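Sortase B (Clostridium perfringens, PDB 5YFK) probably anchors surface proteins to the cell-wall peptidoglycan as a cysteine transpeptidase of the sortase B class, here an active-site mutant. Local coordinates at residues A[12-17]-A[89-94]; A[20-26]-A[55-59]; A[153-158]-A[184-190]. The protein carries 1 engineered substitution. All blocks are in the same frame, centred on the assembly; numbering follows the deposited sequence.

Overall arrangement
All three contacts tie peripheral elements to the mixed sheet of the sortase fold. Contact 1 (12-17 with 89-94) and contact 2 (20-26 with 55-59) have centres about 15 Å apart, and contact 2 is nested inside the loop that contact 1 closes. Tyr-17 of helix 16-19 meets the loop before strand 94-96, and the turn 20-26 packs on strand 55-61. Contact 3 (153-158 with 184-190) follows later in the chain, its centre about 28 Å from the centres of the other two, where helix 174-186 ends against strand 146-159. Elements are thus added on opposite sides of the chain's centre, contacts 1 and 3 near the predicted active-site residues His-113 and Arg-217, contact 2 away from them.

Contact 1 (A[12-17]-A[89-94]); sequences TDSRDY and SFSGSI
Thr-12 and Asp-13 meet the 89-94 loop where the N-terminal arm of the sortase B fold crosses the approach to strand 94-96. Thr-12 OG1 lies 3.1 Å from Ser-91 OG and donates to OD1 of its neighbour Asp-13, from above the carboxylate plane. That same OD1 takes two more firm bonds from Ser-91, whose chi1 of -70° sets OG beside its own N, opposite the carbonyl carbon, and lets both groups converge. Ser-91 N reaches Asp-13 OD1 at 3.0 Å on the syn side, 34° out of plane, while Ser-91 OG donates to the anti lone pair of Asp-13 OD1 at 3.1 Å. A weak bond from Ser-89 OG adds to this grip, which would be expected to favour a charged carboxylate. Ser-89 OG in turn accepts from Gly-92 N in an ST motif. Gly-92 lies about 4 Å from the side chain of His-113, the predicted proton donor/acceptor. Four residues on, Tyr-17 has Ser-93 OG at its ring edge, 3.6 Å from Tyr-17 CE1; Ser-93 OG bonds to His-82 O. The Tyr-17 hydroxyl also bonds to the carbonyl of Pro-69, on strand 67-72. Across the contact, Tyr-17 OH accepts a nearly straight bond from Ile-94 N, 3.0 Å long with an N-H...O angle of 166°.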
loop_
_atom_site.group_PDB
_atom_site.type_symbol
_atom_site.label_atom_id
_atom_site.label_comp_id
_atom_site.label_asym_id
_atom_site.label_seq_id
_atom_site.Cartn_x
_atom_site.Cartn_y
_atom_site.Cartn_z
ATOM N N THR A 12 -6.223 2.600 -20.551
ATOM C CA THR A 12 -5.016 1.879 -20.191
ATOM C C THR A 12 -5.332 0.432 -19.791
ATOM O O THR A 12 -6.360 -0.113 -20.208
ATOM C CB THR A 12 -4.247 2.653 -19.099
ATOM O OG1 THR A 12 -2.897 2.180 -19.020
ATOM C CG2 THR A 12 -4.947 2.541 -17.748
ATOM N N ASP A 13 -4.402 -0.216 -19.090
ATOM C CA ASP A 13 -4.344 -1.686 -19.031
ATOM C C ASP A 13 -5.270 -2.297 -17.963
ATOM O O ASP A 13 -5.057 -3.434 -17.534
ATOM C CB ASP A 13 -2.898 -2.154 -18.785
ATOM C CG ASP A 13 -1.859 -1.208 -19.384
ATOM O OD1 ASP A 13 -1.506 -0.217 -18.711
ATOM O OD2 ASP A 13 -1.361 -1.472 -20.502
ATOM N N SER A 14 -6.389 -1.625 -17.688
ATOM C CA SER A 14 -7.127 -1.796 -16.431
ATOM C C SER A 14 -7.868 -3.139 -16.361
ATOM O O SER A 14 -8.144 -3.648 -15.274
ATOM C CB SER A 14 -8.125 -0.638 -16.250
ATOM O OG SER A 14 -8.593 -0.532 -14.910
ATOM N N ARG A 15 -8.196 -3.704 -17.518
ATOM C CA ARG A 15 -9.276 -4.687 -17.610
ATOM C C ARG A 15 -8.870 -6.037 -17.016
ATOM O O ARG A 15 -9.668 -6.691 -16.340
ATOM C CB ARG A 15 -9.704 -4.865 -19.070
ATOM C CG ARG A 15 -11.057 -5.535 -19.244
ATOM C CD ARG A 15 -11.382 -5.745 -20.714
ATOM N NE ARG A 15 -12.207 -6.931 -20.933
ATOM C CZ ARG A 15 -11.756 -8.182 -20.875
ATOM N NH1 ARG A 15 -10.490 -8.424 -20.560
ATOM N NH2 ARG A 15 -12.582 -9.196 -21.106
ATOM N N ASP A 16 -7.646 -6.469 -17.307
ATOM C CA ASP A 16 -7.128 -7.726 -16.773
ATOM C C ASP A 16 -6.992 -7.614 -15.262
ATOM O O ASP A 16 -7.511 -8.452 -14.520
ATOM C CB ASP A 16 -5.765 -8.053 -17.391
ATOM C CG ASP A 16 -5.779 -7.996 -18.913
ATOM O OD1 ASP A 16 -4.705 -7.770 -19.507
ATOM O OD2 ASP A 16 -6.860 -8.177 -19.513
ATOM N N TYR A 17 -6.370 -6.520 -14.821
ATOM C CA TYR A 17 -6.136 -6.258 -13.400
ATOM C C TYR A 17 -7.472 -5.963 -12.704
ATOM O O TYR A 17 -7.493 -5.320 -11.657
ATOM C CB TYR A 17 -5.156 -5.072 -13.236
ATOM C CG TYR A 17 -4.129 -5.188 -12.106
ATOM C CD1 TYR A 17 -2.773 -5.415 -12.377
ATOM C CD2 TYR A 17 -4.464 -4.812 -10.812
ATOM C CE1 TYR A 17 -1.822 -5.426 -11.357
ATOM C CE2 TYR A 17 -3.522 -4.791 -9.791
ATOM C CZ TYR A 17 -2.201 -5.102 -10.051
ATOM O OH TYR A 17 -1.295 -5.094 -8.984
ATOM N N SER A 89 3.578 -3.151 -19.434
ATOM C CA SER A 89 2.386 -2.421 -19.039
ATOM C C SER A 89 2.773 -1.027 -18.625
ATOM O O SER A 89 3.778 -0.828 -17.940
ATOM C CB SER A 89 1.680 -3.134 -17.889
ATOM O OG SER A 89 0.719 -2.285 -17.276
ATOM N N PHE A 90 1.915 -0.072 -18.955
ATOM C CA PHE A 90 2.098 1.300 -18.531
ATOM C C PHE A 90 1.616 1.509 -17.107
ATOM O O PHE A 90 2.260 2.212 -16.341
ATOM C CB PHE A 90 1.393 2.240 -19.499
ATOM C CG PHE A 90 2.009 2.228 -20.868
ATOM C CD1 PHE A 90 1.602 1.278 -21.796
ATOM C CD2 PHE A 90 3.227 2.867 -21.075
ATOM C CE1 PHE A 90 2.276 1.128 -22.996
ATOM C CE2 PHE A 90 3.915 2.714 -22.265
ATOM C CZ PHE A 90 3.433 1.849 -23.231
ATOM N N SER A 91 0.517 0.854 -16.743
ATOM C CA SER A 91 -0.031 0.987 -15.399
ATOM C C SER A 91 0.832 0.247 -14.381
ATOM O O SER A 91 0.797 0.553 -13.193
ATOM C CB SER A 91 -1.444 0.437 -15.359
ATOM O OG SER A 91 -2.298 1.285 -16.087
ATOM N N GLY A 92 1.500 -0.809 -14.833
ATOM C CA GLY A 92 2.248 -1.681 -13.921
ATOM C C GLY A 92 1.367 -2.364 -12.883
ATOM O O GLY A 92 0.268 -2.846 -13.177
ATOM N N SER A 93 1.944 -2.580 -11.715
ATOM C CA SER A 93 1.287 -3.329 -10.660
ATOM C C SER A 93 1.448 -2.575 -9.349
ATOM O O SER A 93 2.269 -1.650 -9.239
ATOM C CB SER A 93 1.870 -4.743 -10.540
ATOM O OG SER A 93 1.798 -5.436 -11.779
ATOM N N ILE A 94 0.658 -2.962 -8.354
ATOM C CA ILE A 94 0.935 -2.489 -6.985
ATOM C C ILE A 94 1.956 -3.431 -6.358
ATOM O O ILE A 94 1.805 -4.663 -6.442
ATOM C CB ILE A 94 -0.328 -2.495 -6.137
ATOM C CG1 ILE A 94 -1.456 -1.745 -6.848
ATOM C CG2 ILE A 94 -0.044 -1.886 -4.762
ATOM C CD1 ILE A 94 -1.132 -0.342 -7.315
#

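Contact 2 (A[20-26]-A[55-59]); sequences LRSLSPL and YRFWI
With chi1 at -166°, Trp-58 swings CG to the side opposite its own backbone N and sends the indole out from strand 55-61 against the 20-26 turn; Ser-24, whose chi1 of 167° likewise sets OG opposite its N, lays its side chain over one face of that ring system. Ser-24 CB forms a CH-pi contact, 3.7 Å from the centroid of the six-membered ring of Trp-58 and 18° off its normal. The hydroxyl lies above the same indole nearer the rim, with Ser-24 OG 3.5 Å from Trp-58 NE1. That oxygen is itself held by Leu-26 N, which donates to Ser-24 OG at 2.9 Å in an ST turn, so the bond that closes the turn also fixes the serine over the ring.

Two apolar side chains add to the packing. Pro-25 crosses the indole at a slant, its CD 3.7 Å from Trp-58 CE3. Leu-26 CD1 approaches Trp-58 CD1 at 3.8 Å, with Leu-26 and Trp-58 running past each other in opposite directions. At the far end of the ring, the carbonyl oxygen of Leu-20 lies 3.4 Å from Trp-58 CH2, and the backbone of Arg-21 packs beside it.

Asp-67 links the two segments through its carboxylate, accepting from Trp-58 NE1 and forming a salt bridge with Arg-21 NE. This turn thus clasps the sheet after helix 16-19: Trp-58 also packs on Pro-69 of strand 67-72, Pro-25 and Leu-26 touch Tyr-142 of strand 138-143, and Leu-23 leans on helix 35-51.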
loop_
_atom_site.group_PDB
_atom_site.type_symbol
_atom_site.label_atom_id
_atom_site.label_comp_id
_atom_site.label_asym_id
_atom_site.label_seq_id
_atom_site.Cartn_x
_atom_site.Cartn_y
_atom_site.Cartn_z
ATOM N N LEU A 20 -9.061 -9.904 -12.107
ATOM C CA LEU A 20 -8.456 -10.429 -10.890
ATOM C C LEU A 20 -9.267 -10.083 -9.653
ATOM O O LEU A 20 -9.100 -10.704 -8.609
ATOM C CB LEU A 20 -7.043 -9.869 -10.718
ATOM C CG LEU A 20 -6.042 -10.262 -11.798
ATOM C CD1 LEU A 20 -4.751 -9.467 -11.634
ATOM C CD2 LEU A 20 -5.782 -11.762 -11.738
ATOM N N ARG A 21 -10.010 -8.987 -9.725
ATOM C CA ARG A 21 -10.745 -8.482 -8.577
ATOM C C ARG A 21 -11.790 -9.484 -8.096
ATOM O O ARG A 21 -12.179 -9.496 -6.920
ATOM C CB ARG A 21 -11.428 -7.175 -8.947
ATOM C CG ARG A 21 -11.693 -6.277 -7.758
ATOM C CD ARG A 21 -12.009 -4.875 -8.230
ATOM N NE ARG A 21 -13.034 -4.250 -7.403
ATOM C CZ ARG A 21 -13.888 -3.329 -7.839
ATOM N NH1 ARG A 21 -13.882 -2.960 -9.114
ATOM N NH2 ARG A 21 -14.772 -2.798 -7.007
ATOM N N SER A 22 -12.197 -10.366 -8.999
ATOM C CA SER A 22 -13.127 -11.434 -8.649
ATOM C C SER A 22 -12.393 -12.518 -7.859
ATOM O O SER A 22 -13.004 -13.258 -7.097
ATOM C CB SER A 22 -13.748 -12.026 -9.917
ATOM O OG SER A 22 -12.826 -12.887 -10.567
ATOM N N LEU A 23 -11.063 -12.476 -7.915
ATOM C CA LEU A 23 -10.212 -13.376 -7.135
ATOM C C LEU A 23 -9.803 -12.769 -5.798
ATOM O O LEU A 23 -8.893 -13.272 -5.138
ATOM C CB LEU A 23 -8.946 -13.710 -7.916
ATOM C CG LEU A 23 -8.978 -14.946 -8.808
ATOM C CD1 LEU A 23 -7.574 -15.214 -9.316
ATOM C CD2 LEU A 23 -9.522 -16.150 -8.049
ATOM N N SER A 24 -10.457 -11.687 -5.403
ATOM C CA SER A 24 -10.062 -11.002 -4.183
ATOM C C SER A 24 -10.479 -11.810 -2.979
ATOM O O SER A 24 -11.644 -12.165 -2.844
ATOM C CB SER A 24 -10.681 -9.624 -4.086
ATOM O OG SER A 24 -10.518 -9.147 -2.763
ATOM N N PRO A 25 -9.542 -12.038 -2.052
ATOM C CA PRO A 25 -9.898 -12.708 -0.820
ATOM C C PRO A 25 -10.640 -11.790 0.136
ATOM O O PRO A 25 -11.047 -12.233 1.203
ATOM C CB PRO A 25 -8.542 -13.141 -0.248
ATOM C CG PRO A 25 -7.560 -12.173 -0.825
ATOM C CD PRO A 25 -8.086 -11.846 -2.189
ATOM N N LEU A 26 -10.917 -10.559 -0.300
ATOM C CA LEU A 26 -11.721 -9.624 0.481
ATOM C C LEU A 26 -13.072 -9.365 -0.196
ATOM O O LEU A 26 -13.445 -8.216 -0.419
ATOM C CB LEU A 26 -10.977 -8.291 0.653
ATOM C CG LEU A 26 -9.647 -8.325 1.420
ATOM C CD1 LEU A 26 -8.922 -6.988 1.354
ATOM C CD2 LEU A 26 -9.858 -8.734 2.871
ATOM N N TYR A 55 3.180 -12.755 -6.046
ATOM C CA TYR A 55 2.044 -12.338 -5.224
ATOM C C TYR A 55 2.351 -12.446 -3.731
ATOM O O TYR A 55 2.918 -13.444 -3.277
ATOM C CB TYR A 55 0.827 -13.198 -5.549
ATOM C CG TYR A 55 -0.353 -12.899 -4.653
ATOM C CD1 TYR A 55 -1.125 -11.767 -4.859
ATOM C CD2 TYR A 55 -0.632 -13.692 -3.553
ATOM C CE1 TYR A 55 -2.186 -11.471 -4.030
ATOM C CE2 TYR A 55 -1.735 -13.449 -2.755
ATOM C CZ TYR A 55 -2.491 -12.314 -2.984
ATOM O OH TYR A 55 -3.531 -12.005 -2.147
ATOM N N ARG A 56 1.946 -11.440 -2.952
ATOM C CA ARG A 56 2.166 -11.478 -1.513
ATOM C C ARG A 56 0.899 -11.268 -0.692
ATOM O O ARG A 56 0.716 -11.916 0.342
ATOM C CB ARG A 56 3.218 -10.451 -1.096
ATOM C CG ARG A 56 4.581 -10.631 -1.765
ATOM C CD ARG A 56 5.321 -11.833 -1.185
ATOM N NE ARG A 56 6.610 -12.065 -1.842
ATOM C CZ ARG A 56 6.802 -12.932 -2.832
ATOM N NH1 ARG A 56 5.795 -13.661 -3.286
ATOM N NH2 ARG A 56 7.995 -13.044 -3.392
ATOM N N PHE A 57 0.073 -10.299 -1.082
ATOM C CA PHE A 57 -1.142 -10.018 -0.338
ATOM C C PHE A 57 -2.113 -9.180 -1.169
ATOM O O PHE A 57 -1.758 -8.661 -2.235
ATOM C CB PHE A 57 -0.823 -9.306 1.006
ATOM C CG PHE A 57 -0.000 -8.053 0.863
ATOM C CD1 PHE A 57 -0.613 -6.816 0.779
ATOM C CD2 PHE A 57 1.380 -8.096 1.014
ATOM C CE1 PHE A 57 0.143 -5.654 0.664
ATOM C CE2 PHE A 57 2.140 -6.927 1.004
ATOM C CZ PHE A 57 1.509 -5.693 0.866
ATOM N N TRP A 58 -3.321 -9.002 -0.644
ATOM C CA TRP A 58 -4.311 -8.151 -1.277
ATOM C C TRP A 58 -4.460 -6.848 -0.460
ATOM O O TRP A 58 -4.364 -6.847 0.769
ATOM C CB TRP A 58 -5.661 -8.877 -1.370
ATOM C CG TRP A 58 -6.629 -8.195 -2.310
ATOM C CD1 TRP A 58 -7.350 -7.061 -2.070
ATOM C CD2 TRP A 58 -6.840 -8.514 -3.685
ATOM N NE1 TRP A 58 -8.048 -6.702 -3.184
ATOM C CE2 TRP A 58 -7.663 -7.505 -4.225
ATOM C CE3 TRP A 58 -6.336 -9.504 -4.534
ATOM C CZ2 TRP A 58 -8.151 -7.568 -5.503
ATOM C CZ3 TRP A 58 -6.810 -9.564 -5.821
ATOM C CH2 TRP A 58 -7.698 -8.587 -6.306
ATOM N N ILE A 59 -4.643 -5.748 -1.160
ATOM C CA ILE A 59 -4.878 -4.456 -0.505
ATOM C C ILE A 59 -6.210 -3.875 -0.979
ATOM O O ILE A 59 -6.491 -3.794 -2.179
ATOM C CB ILE A 59 -3.712 -3.474 -0.796
ATOM C CG1 ILE A 59 -3.865 -2.179 -0.003
ATOM C CG2 ILE A 59 -3.580 -3.173 -2.265
ATOM C CD1 ILE A 59 -2.613 -1.310 -0.005
#

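Contact 3 (A[153-158]-A[184-190]); sequences FSVYQE and QESKSLF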
loop_
_atom_site.group_PDB
_atom_site.type_symbol
_atom_site.label_atom_id
_atom_site.label_comp_id
_atom_site.label_asym_id
_atom_site.label_seq_id
_atom_site.Cartn_x
_atom_site.Cartn_y
_atom_site.Cartn_z
ATOM N N PHE A 153 -2.830 7.418 9.758
ATOM C CA PHE A 153 -2.533 8.482 10.738
ATOM C C PHE A 153 -1.719 9.635 10.120
ATOM O O PHE A 153 -1.508 10.673 10.751
ATOM C CB PHE A 153 -1.858 7.902 11.996
ATOM C CG PHE A 153 -0.480 7.362 11.775
ATOM C CD1 PHE A 153 0.618 8.200 11.798
ATOM C CD2 PHE A 153 -0.302 6.035 11.356
ATOM C CE1 PHE A 153 1.876 7.730 11.472
ATOM C CE2 PHE A 153 0.966 5.529 11.150
ATOM C CZ PHE A 153 2.070 6.369 11.269
ATOM N N SER A 154 -1.135 9.389 8.957
ATOM C CA SER A 154 -0.301 10.424 8.308
ATOM C C SER A 154 -0.583 10.493 6.823
ATOM O O SER A 154 -0.614 9.473 6.150
ATOM C CB SER A 154 1.181 10.155 8.526
ATOM O OG SER A 154 1.964 11.178 7.909
ATOM N N VAL A 155 -0.659 11.705 6.283
ATOM C CA VAL A 155 -0.662 11.909 4.847
ATOM C C VAL A 155 0.209 13.131 4.532
ATOM O O VAL A 155 0.214 14.105 5.276
ATOM C CB VAL A 155 -2.084 12.162 4.264
ATOM C CG1 VAL A 155 -2.749 13.374 4.930
ATOM C CG2 VAL A 155 -2.011 12.385 2.767
ATOM N N TYR A 156 1.089 12.981 3.557
ATOM C CA TYR A 156 1.969 14.076 3.146
ATOM C C TYR A 156 2.481 13.948 1.722
ATOM O O TYR A 156 2.414 12.876 1.109
ATOM C CB TYR A 156 3.133 14.259 4.149
ATOM C CG TYR A 156 4.084 13.088 4.279
ATOM C CD1 TYR A 156 3.827 12.048 5.182
ATOM C CD2 TYR A 156 5.228 13.003 3.488
ATOM C CE1 TYR A 156 4.681 10.974 5.299
ATOM C CE2 TYR A 156 6.144 11.980 3.665
ATOM C CZ TYR A 156 5.835 10.936 4.514
ATOM O OH TYR A 156 6.695 9.875 4.639
ATOM N N GLN A 157 3.084 15.020 1.208
ATOM C CA GLN A 157 3.794 14.882 -0.047
ATOM C C GLN A 157 5.108 15.619 0.027
ATOM O O GLN A 157 5.276 16.570 0.809
ATOM C CB GLN A 157 2.954 15.330 -1.253
ATOM C CG GLN A 157 2.329 16.700 -1.152
ATOM C CD GLN A 157 1.485 17.067 -2.380
ATOM O OE1 GLN A 157 1.057 16.208 -3.155
ATOM N NE2 GLN A 157 1.379 18.346 -2.629
ATOM N N GLU A 158 6.067 15.133 -0.724
ATOM C CA GLU A 158 7.352 15.806 -0.762
ATOM C C GLU A 158 8.115 15.353 -1.958
ATOM O O GLU A 158 7.673 14.505 -2.704
ATOM C CB GLU A 158 8.164 15.527 0.518
ATOM C CG GLU A 158 8.412 14.056 0.795
ATOM C CD GLU A 158 9.204 13.808 2.086
ATOM O OE1 GLU A 158 10.231 13.102 2.045
ATOM O OE2 GLU A 158 8.883 14.414 3.127
ATOM N N GLN A 184 7.217 10.468 10.931
ATOM C CA GLN A 184 6.138 10.210 9.968
ATOM C C GLN A 184 4.838 10.858 10.412
ATOM O O GLN A 184 4.154 11.491 9.617
ATOM C CB GLN A 184 5.926 8.714 9.757
ATOM C CG GLN A 184 7.142 8.018 9.181
ATOM C CD GLN A 184 7.457 8.491 7.781
ATOM O OE1 GLN A 184 6.593 8.470 6.907
ATOM N NE2 GLN A 184 8.639 9.086 7.610
ATOM N N GLU A 185 4.594 10.854 11.721
ATOM C CA GLU A 185 3.388 11.466 12.257
ATOM C C GLU A 185 3.461 13.003 12.168
ATOM O O GLU A 185 2.499 13.645 11.755
ATOM C CB GLU A 185 3.181 11.030 13.702
ATOM C CG GLU A 185 1.885 11.540 14.312
ATOM C CD GLU A 185 1.682 11.082 15.750
ATOM O OE1 GLU A 185 2.656 11.110 16.536
ATOM O OE2 GLU A 185 0.530 10.751 16.097
ATOM N N SER A 186 4.634 13.559 12.469
ATOM C CA SER A 186 4.858 15.002 12.461
ATOM C C SER A 186 4.714 15.609 11.096
ATOM O O SER A 186 4.299 16.750 10.957
ATOM C CB SER A 186 6.261 15.325 12.989
ATOM O OG SER A 186 6.312 15.026 14.363
ATOM N N LYS A 187 5.038 14.831 10.076
ATOM C CA LYS A 187 4.907 15.257 8.686
ATOM C C LYS A 187 3.444 15.408 8.207
ATOM O O LYS A 187 3.203 15.945 7.128
ATOM C CB LYS A 187 5.600 14.225 7.785
ATOM C CG LYS A 187 7.098 14.342 7.707
ATOM C CD LYS A 187 7.599 13.458 6.588
ATOM C CE LYS A 187 9.088 13.210 6.651
ATOM N NZ LYS A 187 9.812 14.286 5.942
ATOM N N SER A 188 2.504 14.733 8.873
ATOM C CA SER A 188 1.141 14.659 8.370
ATOM C C SER A 188 0.518 16.044 8.267
ATOM O O SER A 188 0.686 16.880 9.167
ATOM C CB SER A 188 0.250 13.777 9.238
ATOM O OG SER A 188 -1.007 13.572 8.606
ATOM N N LEU A 189 -0.190 16.259 7.169
ATOM C CA LEU A 189 -1.091 17.408 7.003
ATOM C C LEU A 189 -2.145 17.449 8.093
ATOM O O LEU A 189 -2.529 18.539 8.542
ATOM C CB LEU A 189 -1.778 17.304 5.644
ATOM C CG LEU A 189 -0.831 17.422 4.458
ATOM C CD1 LEU A 189 -1.519 16.937 3.197
ATOM C CD2 LEU A 189 -0.342 18.850 4.268
ATOM N N PHE A 190 -2.553 16.263 8.565
ATOM C CA PHE A 190 -3.723 16.095 9.436
ATOM C C PHE A 190 -3.398 15.151 10.596
ATOM O O PHE A 190 -2.780 14.098 10.404
ATOM C CB PHE A 190 -4.945 15.551 8.663
ATOM C CG PHE A 190 -5.249 16.284 7.388
ATOM C CD1 PHE A 190 -5.490 17.637 7.385
ATOM C CD2 PHE A 190 -5.284 15.608 6.170
ATOM C CE1 PHE A 190 -5.712 18.323 6.205
ATOM C CE2 PHE A 190 -5.442 16.293 4.989
ATOM C CZ PHE A 190 -5.699 17.654 5.007
HETATM O O HOH W 1 9.429 10.384 5.030
#
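Val-155 is held through its backbone by Ser-188 and Leu-189, where strand 146-159 of the sortase domain lies against the end of helix 174-186 and the turn after it, next to a classic beta bulge formed by Phe-153 and Ser-154 opposite Val-221. Among the hydrogen bonds, Val-155 N donates to Ser-188 OG at 3.0 Å, and Val-155 O accepts from Leu-189 N at 2.9 Å, almost in line with the carbonyl. Ser-188 OG donates a hydrogen bond to the carbonyl oxygen of Phe-190. Ser-154 OG reaches the carbonyl oxygen of Gln-184 at 2.8 Å from above the carbonyl plane, and Tyr-156 OH donates to Gln-184 OE1 at 2.7 Å with the ring and amide planes 63° apart. A water bridges the same pair, donating to the phenol oxygen and accepting from Gln-184 NE2.

In a CH-pi contact, Lys-187 CD lies over one face of the Tyr-156 ring, 3.7 Å from its centroid. The apolar contact brings Val-155 CG1 to 3.6 Å from Phe-190 CD2.

The charged contact begins where the lysine chain bends at its last torsion, chi4 -87°, and brings Lys-187 NZ onto the syn lone pair of Glu-158 OE2 at 3.0 Å. The Glu-158 side chain lies about 6 Å from that of Arg-217, the predicted transition-state stabilizer. Lys-187 NZ also pairs with Glu-166, whose carboxylate lies close to that of Glu-158; the shared ammonium would be expected to ease their mutual repulsion.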